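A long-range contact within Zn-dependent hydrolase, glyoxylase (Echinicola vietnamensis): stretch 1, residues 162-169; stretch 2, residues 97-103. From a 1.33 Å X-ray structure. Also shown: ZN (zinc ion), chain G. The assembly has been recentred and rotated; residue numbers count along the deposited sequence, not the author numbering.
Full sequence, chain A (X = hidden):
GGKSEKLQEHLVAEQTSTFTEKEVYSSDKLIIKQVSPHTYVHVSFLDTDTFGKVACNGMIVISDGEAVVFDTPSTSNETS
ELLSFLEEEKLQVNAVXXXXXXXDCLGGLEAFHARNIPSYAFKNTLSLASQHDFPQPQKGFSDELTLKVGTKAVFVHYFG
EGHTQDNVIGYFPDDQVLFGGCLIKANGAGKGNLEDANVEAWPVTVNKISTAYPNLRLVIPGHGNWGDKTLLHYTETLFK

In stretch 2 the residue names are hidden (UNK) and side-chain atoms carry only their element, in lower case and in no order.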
# COMPACT_ATOMS: atom_id res chain seq x y z
N GLY A 162 -13.61 -5.27 -1.41
CA GLY A 162 -13.46 -5.57 -0.01
C GLY A 162 -13.59 -4.32 0.83
O GLY A 162 -14.69 -3.81 1.06
N HIS A 163 -12.45 -3.82 1.27
CA HIS A 163 -12.43 -2.55 1.98
C HIS A 163 -13.07 -1.44 1.15
O HIS A 163 -13.82 -0.61 1.67
CB HIS A 163 -10.98 -2.18 2.28
CG HIS A 163 -10.82 -0.80 2.81
ND1 HIS A 163 -11.23 -0.42 4.07
CD2 HIS A 163 -10.30 0.30 2.24
CE1 HIS A 163 -10.96 0.86 4.26
NE2 HIS A 163 -10.40 1.32 3.16
N THR A 164 -12.81 -1.44 -0.15
CA THR A 164 -13.54 -0.61 -1.10
C THR A 164 -13.79 -1.44 -2.37
O THR A 164 -13.29 -2.56 -2.52
CB THR A 164 -12.79 0.66 -1.50
OG1 THR A 164 -11.52 0.29 -2.04
CG2 THR A 164 -12.63 1.60 -0.32
N GLN A 165 -14.57 -0.88 -3.30
CA GLN A 165 -14.82 -1.60 -4.54
C GLN A 165 -13.59 -1.69 -5.42
O GLN A 165 -13.50 -2.62 -6.23
CB GLN A 165 -15.95 -0.96 -5.34
CG GLN A 165 -15.73 0.50 -5.72
CD GLN A 165 -16.75 0.99 -6.69
OE1 GLN A 165 -17.65 1.73 -6.33
NE2 GLN A 165 -16.62 0.58 -7.91
N ASP A 166 -12.65 -0.75 -5.28
CA ASP A 166 -11.53 -0.58 -6.20
C ASP A 166 -10.19 -1.04 -5.62
O ASP A 166 -9.16 -0.83 -6.28
CB ASP A 166 -11.42 0.90 -6.58
CG ASP A 166 -11.17 1.81 -5.37
OD1 ASP A 166 -11.78 1.60 -4.30
OD2 ASP A 166 -10.36 2.76 -5.51
N ASN A 167 -10.18 -1.59 -4.43
CA ASN A 167 -8.91 -1.90 -3.81
C ASN A 167 -8.05 -2.91 -4.55
O ASN A 167 -8.55 -3.85 -5.05
CB ASN A 167 -9.04 -2.18 -2.31
CG ASN A 167 -10.07 -3.26 -1.96
OD1 ASN A 167 -10.56 -3.33 -0.87
ND2 ASN A 167 -10.32 -4.08 -2.86
N VAL A 168 -6.75 -2.65 -4.59
CA VAL A 168 -5.79 -3.51 -5.25
C VAL A 168 -4.66 -3.83 -4.29
O VAL A 168 -4.46 -3.14 -3.30
CB VAL A 168 -5.20 -2.93 -6.56
CG1 VAL A 168 -6.33 -2.75 -7.56
CG2 VAL A 168 -4.54 -1.59 -6.30
N ILE A 169 -3.91 -4.88 -4.63
CA ILE A 169 -2.73 -5.24 -3.85
C ILE A 169 -1.48 -4.96 -4.66
O ILE A 169 -1.50 -4.86 -5.90
CB ILE A 169 -2.76 -6.68 -3.30
CG1 ILE A 169 -2.84 -7.73 -4.42
CG2 ILE A 169 -3.93 -6.81 -2.36
CD1 ILE A 169 -1.52 -7.98 -5.08
N UNK A 97 1.79 4.09 -6.65
CA UNK A 97 0.54 3.37 -6.85
C UNK A 97 -0.40 3.72 -5.71
O UNK A 97 -0.04 3.58 -4.54
c UNK A 97 1.76 1.45 -7.94
c UNK A 97 -0.53 1.09 -7.03
c UNK A 97 0.77 1.84 -6.86
N UNK A 98 -1.63 4.13 -6.04
CA UNK A 98 -2.67 4.36 -5.04
C UNK A 98 -3.52 3.10 -4.98
O UNK A 98 -4.14 2.73 -5.98
c UNK A 98 -3.56 5.53 -5.42
N UNK A 99 -3.51 2.42 -3.84
CA UNK A 99 -4.15 1.11 -3.79
C UNK A 99 -5.67 1.16 -3.60
O UNK A 99 -6.31 0.10 -3.71
c UNK A 99 -2.02 -0.09 -3.17
c UNK A 99 -3.48 0.17 -2.78
o UNK A 99 -3.57 0.68 -1.46
N UNK A 100 -6.24 2.31 -3.29
CA UNK A 100 -7.67 2.57 -3.48
C UNK A 100 -7.85 4.08 -3.41
O UNK A 100 -6.88 4.83 -3.29
c UNK A 100 -8.62 1.80 -2.53
c UNK A 100 -8.45 2.09 -1.07
n UNK A 100 -8.61 2.72 1.02
c UNK A 100 -7.59 1.90 0.95
n UNK A 100 -7.49 1.47 -0.30
c UNK A 100 -9.18 2.85 -0.22
N UNK A 101 -9.09 4.53 -3.52
CA UNK A 101 -9.34 5.96 -3.71
C UNK A 101 -9.30 6.81 -2.44
O UNK A 101 -9.41 8.03 -2.54
c UNK A 101 -11.89 6.03 -3.55
c UNK A 101 -12.49 4.78 -3.39
c UNK A 101 -12.47 7.14 -2.93
c UNK A 101 -14.19 5.75 -1.98
c UNK A 101 -13.63 7.00 -2.16
c UNK A 101 -10.68 6.19 -4.43
c UNK A 101 -13.62 4.64 -2.60
N UNK A 102 -9.14 6.22 -1.26
CA UNK A 102 -9.19 7.00 -0.03
C UNK A 102 -7.91 7.83 0.17
O UNK A 102 -6.87 7.60 -0.44
c UNK A 102 -9.37 6.09 1.18
n UNK A 102 -10.99 4.39 2.08
c UNK A 102 -11.94 5.93 0.84
c UNK A 102 -10.74 5.52 1.32
c UNK A 102 -12.29 4.14 2.06
n UNK A 102 -12.88 5.05 1.31
N UNK A 103 -7.97 8.77 1.11
CA UNK A 103 -6.86 9.73 1.30
C UNK A 103 -5.60 9.11 1.89
O UNK A 103 -4.51 9.64 1.67
c UNK A 103 -8.33 11.83 1.32
c UNK A 103 -7.66 12.55 0.15
c UNK A 103 -7.35 10.94 2.09
c UNK A 103 -8.91 12.85 2.28
ZN ZN G . -9.58 3.12 2.80
O HOH W 1 -8.53 3.79 4.23

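Position 97 carries three side-chain carbons, one bearing the other two. The branch lies at the first side-chain carbon, with no nitrogen or oxygen. It lies on a strand that begins earlier in the chain. CB points toward stretch 1, but no atom comes within contact distance. Three carbons branched at CB give Val97.

Position 98 has a single side-chain carbon, directed sideways. CB of 98 stays 7.2 Å from CG2 of Val168, the nearest atom of stretch 1. Contact comes through the backbone instead, with O of 98 lying 4.4 Å from CG2 of Val168. One carbon makes this Ala98.

Position 99 has a first carbon carrying one oxygen and one carbon. Its CB is 4.1 Å from CG2 of Val168. The backbone does more: N of Val168 donates a hydrogen bond to O of 99, at 2.9 Å. The same oxygen receives a CA-H...O contact from CA of Asn167, at 3.3 Å. A branched side chain of two carbons and one oxygen is Thr99, whose hydroxyl is hydrogen-bonded elsewhere in the structure.

Position 100 has one carbon followed by a five-membered ring of three carbons and two nitrogens. That ring is an imidazole, and one of its nitrogens sits 2.1 Å from ZN. CB points toward stretch 1 and lies 3.3 Å from OG1 of Thr164. The residue is His100, and the nitrogen on zinc is NE2.

Position 101 has one carbon followed by a ring of six carbons, with no further atom on the ring. CB points sideways, but the ring comes nearer to stretch 1. OD1 of Asp166 lies near the ring plane, at its edge. The backbone N of 101 is 3.0 Å from OD2 of Asp166. A bare six-carbon ring identifies Phe101, and CD1 is its atom closest to that OD1, at 3.4 Å.

Position 102 repeats the imidazole pattern: one carbon, then a ring of three carbons and two nitrogens. It occupies the N-cap position, right before a helix. One ring nitrogen is 2.0 Å from ZN, and a ring carbon is 3.5 Å from CG2 of Thr164. This is His102. It binds zinc through ND1, whereas His100 uses NE2.

Position 103 has four side-chain carbons, forked at the second. It is in the helix, exposed and out of reach of stretch 1. The fork gives Leu103.

The contact is organised around the metal. NE2 of His163 binds ZN at 2.0 Å, and water 1 joins the three histidines as the fourth ligand. The coordinating nitrogens of His163 and His100, both NE2, are 3.1 Å apart because they share the ion; they are not hydrogen-bonded. The edge of the His163 ring points toward the face of the His100 ring. Within stretch 1, OG1 of Thr164 donates to OD1 of Asp166 at 2.6 Å, linking two side chains that both pack against stretch 2. Farther from the zinc, the Val168-Thr99 hydrogen bond ties the two backbones together.

Stretch 2 97-103: VATHFHL
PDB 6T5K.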